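Local structure of Two-component system response regulator/GGDEF domain protein (Aeromonas salmonicida, 3LUF) at the interface of chains A and B. The protein probably makes cyclic di-GMP from GTP through a GGDEF domain, here absent, under control of the paired receiver domains that form this fragment. Numbering follows the deposited sequence. Chains: chain A/B, Two-component system response regulator/GGDEF domain protein.

The interface of chains A and B. Residues chain A 218, 224-225, 238; chain B 234, 237-238, 241.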
loop_
_atom_site.group_PDB
_atom_site.type_symbol
_atom_site.label_atom_id
_atom_site.label_comp_id
_atom_site.label_asym_id
_atom_site.label_seq_id
_atom_site.Cartn_x
_atom_site.Cartn_y
_atom_site.Cartn_z
ATOM N N LEU A 218 -11.751 -0.409 4.711
ATOM C CA LEU A 218 -11.726 0.012 3.309
ATOM C C LEU A 218 -13.119 0.349 2.793
ATOM O O LEU A 218 -13.297 1.318 2.054
ATOM C CB LEU A 218 -11.079 -1.078 2.446
ATOM C CG LEU A 218 -9.609 -1.366 2.814
ATOM C CD1 LEU A 218 -9.127 -2.651 2.094
ATOM C CD2 LEU A 218 -8.710 -0.187 2.461
ATOM N N ASP A 224 -6.273 2.859 3.107
ATOM C CA ASP A 224 -5.410 1.689 3.168
ATOM C C ASP A 224 -5.472 1.072 4.558
ATOM O O ASP A 224 -6.121 1.614 5.475
ATOM C CB ASP A 224 -3.970 2.126 2.875
ATOM C CG ASP A 224 -3.146 1.031 2.171
ATOM O OD1 ASP A 224 -3.536 -0.151 2.223
ATOM O OD2 ASP A 224 -2.122 1.401 1.540
ATOM N N PHE A 225 -4.834 -0.084 4.700
ATOM C CA PHE A 225 -4.760 -0.758 5.991
ATOM C C PHE A 225 -3.291 -1.041 6.333
ATOM O O PHE A 225 -2.438 -1.162 5.456
ATOM C CB PHE A 225 -5.544 -2.081 5.953
ATOM C CG PHE A 225 -4.857 -3.151 5.116
ATOM C CD1 PHE A 225 -5.021 -3.183 3.739
ATOM C CD2 PHE A 225 -4.025 -4.099 5.712
ATOM C CE1 PHE A 225 -4.344 -4.162 2.958
ATOM C CE2 PHE A 225 -3.354 -5.055 4.951
ATOM C CZ PHE A 225 -3.523 -5.083 3.566
ATOM N N ARG A 238 4.054 1.831 3.797
ATOM C CA ARG A 238 2.629 2.115 3.741
ATOM C C ARG A 238 2.343 3.612 3.862
ATOM O O ARG A 238 1.515 4.171 3.136
ATOM C CB ARG A 238 1.921 1.302 4.846
ATOM C CG ARG A 238 0.446 1.034 4.643
ATOM C CD ARG A 238 0.073 0.396 3.306
ATOM N NE ARG A 238 0.859 -0.757 2.857
ATOM C CZ ARG A 238 0.780 -1.992 3.356
ATOM N NH1 ARG A 238 -0.059 -2.293 4.352
ATOM N NH2 ARG A 238 1.539 -2.945 2.835
ATOM N N GLU B 234 -7.654 -7.685 1.591
ATOM C CA GLU B 234 -6.310 -7.177 1.807
ATOM C C GLU B 234 -5.472 -7.347 0.539
ATOM O O GLU B 234 -4.853 -6.386 0.073
ATOM C CB GLU B 234 -5.659 -7.846 3.002
ATOM C CG GLU B 234 -6.271 -7.350 4.316
ATOM C CD GLU B 234 -5.760 -8.116 5.529
ATOM O OE1 GLU B 234 -5.813 -7.545 6.642
ATOM O OE2 GLU B 234 -5.351 -9.289 5.372
ATOM N N CYS B 237 -6.749 -4.879 -2.074
ATOM C CA CYS B 237 -6.311 -3.514 -1.763
ATOM C C CYS B 237 -4.852 -3.319 -2.183
ATOM O O CYS B 237 -4.519 -2.324 -2.821
ATOM C CB CYS B 237 -6.442 -3.262 -0.255
ATOM S SG CYS B 237 -5.854 -1.704 0.307
ATOM N N ARG B 238 -3.996 -4.270 -1.825
ATOM C CA ARG B 238 -2.563 -4.111 -2.162
ATOM C C ARG B 238 -2.313 -4.110 -3.678
ATOM O O ARG B 238 -1.490 -3.319 -4.200
ATOM C CB ARG B 238 -1.758 -5.257 -1.549
ATOM C CG ARG B 238 -1.720 -5.219 -0.047
ATOM C CD ARG B 238 -0.506 -4.415 0.485
ATOM N NE ARG B 238 -0.427 -3.038 0.008
ATOM C CZ ARG B 238 -1.168 -2.024 0.462
ATOM N NH1 ARG B 238 -2.102 -2.241 1.388
ATOM N NH2 ARG B 238 -1.002 -0.802 -0.040
ATOM N N HIS B 241 -3.551 -0.852 -5.213
ATOM C CA HIS B 241 -2.625 0.250 -4.931
ATOM C C HIS B 241 -1.371 0.197 -5.813
ATOM O O HIS B 241 -0.910 1.247 -6.291
ATOM C CB HIS B 241 -2.201 0.291 -3.458
ATOM C CG HIS B 241 -3.173 0.975 -2.544
ATOM N ND1 HIS B 241 -3.385 2.333 -2.574
ATOM C CD2 HIS B 241 -3.941 0.496 -1.534
ATOM C CE1 HIS B 241 -4.263 2.662 -1.634
ATOM N NE2 HIS B 241 -4.627 1.560 -1.003
#
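Strand 224-227 of chain A, flanked by helices 213-219 and 232-247 of the same chain, meets helix 232-248 of chain B. All belong to the second response-regulator receiver domain, whose helix 213-219, strand 224-227 and helix 232-247 are alpha4, beta5 and alpha5, the surface by which many receivers dimerise. The interface is two-fold symmetric overall, so the patch has a counterpart with the chains exchanged, although the two Arg238 side chains take different torsions; that the dimer is biological is plausible but not proven by the crystal.

The guanidinium of B:Arg238 meets the carboxylate of A:Asp224 end-on, in a two-pronged salt bridge. NH1 of B:Arg238 donates to OD1 of A:Asp224 at 2.7 Å, almost straight (176° at H), and its NH2 reaches OD2 at 2.9 Å. Both oxygens use syn lone pairs, and the two planes are nearly coplanar, 21° apart. OD1 also accepts from the backbone N of A:Phe225, on its anti side and out of the carboxylate plane, which helps fix the carboxylate's rotation.

The guanidinium groups of A:Arg238 and B:Arg238 stack in parallel, with CZ to CZ at 3.5 Å, their chains arriving from opposite directions. B:Arg238 bends at chi2 (-91°), A:Arg238 bends there the other way, and both bend again at chi3, which brings the groups face to face. The like charges are probably offset by A:Asp224, which B:Arg238 hydrogen-bonds and whose OD2 lies 3.9 Å from NE of A:Arg238, while NH1 of A:Arg238 is held in the carbonyl plane of A:Phe225 O at 2.9 Å.

Over one face of the A:Phe225 ring lies CG of B:Glu234, 3.8 Å from the ring centroid, a CH-pi contact displaced toward the rim. SG of B:Cys237 comes in at the ring's edge, 3.8 Å from CD1 of A:Phe225; its position anti to the backbone N directs it toward A:Asp224 and the ring's rim. CB of the same cysteine packs against CD1 of A:Leu218 at 3.6 Å.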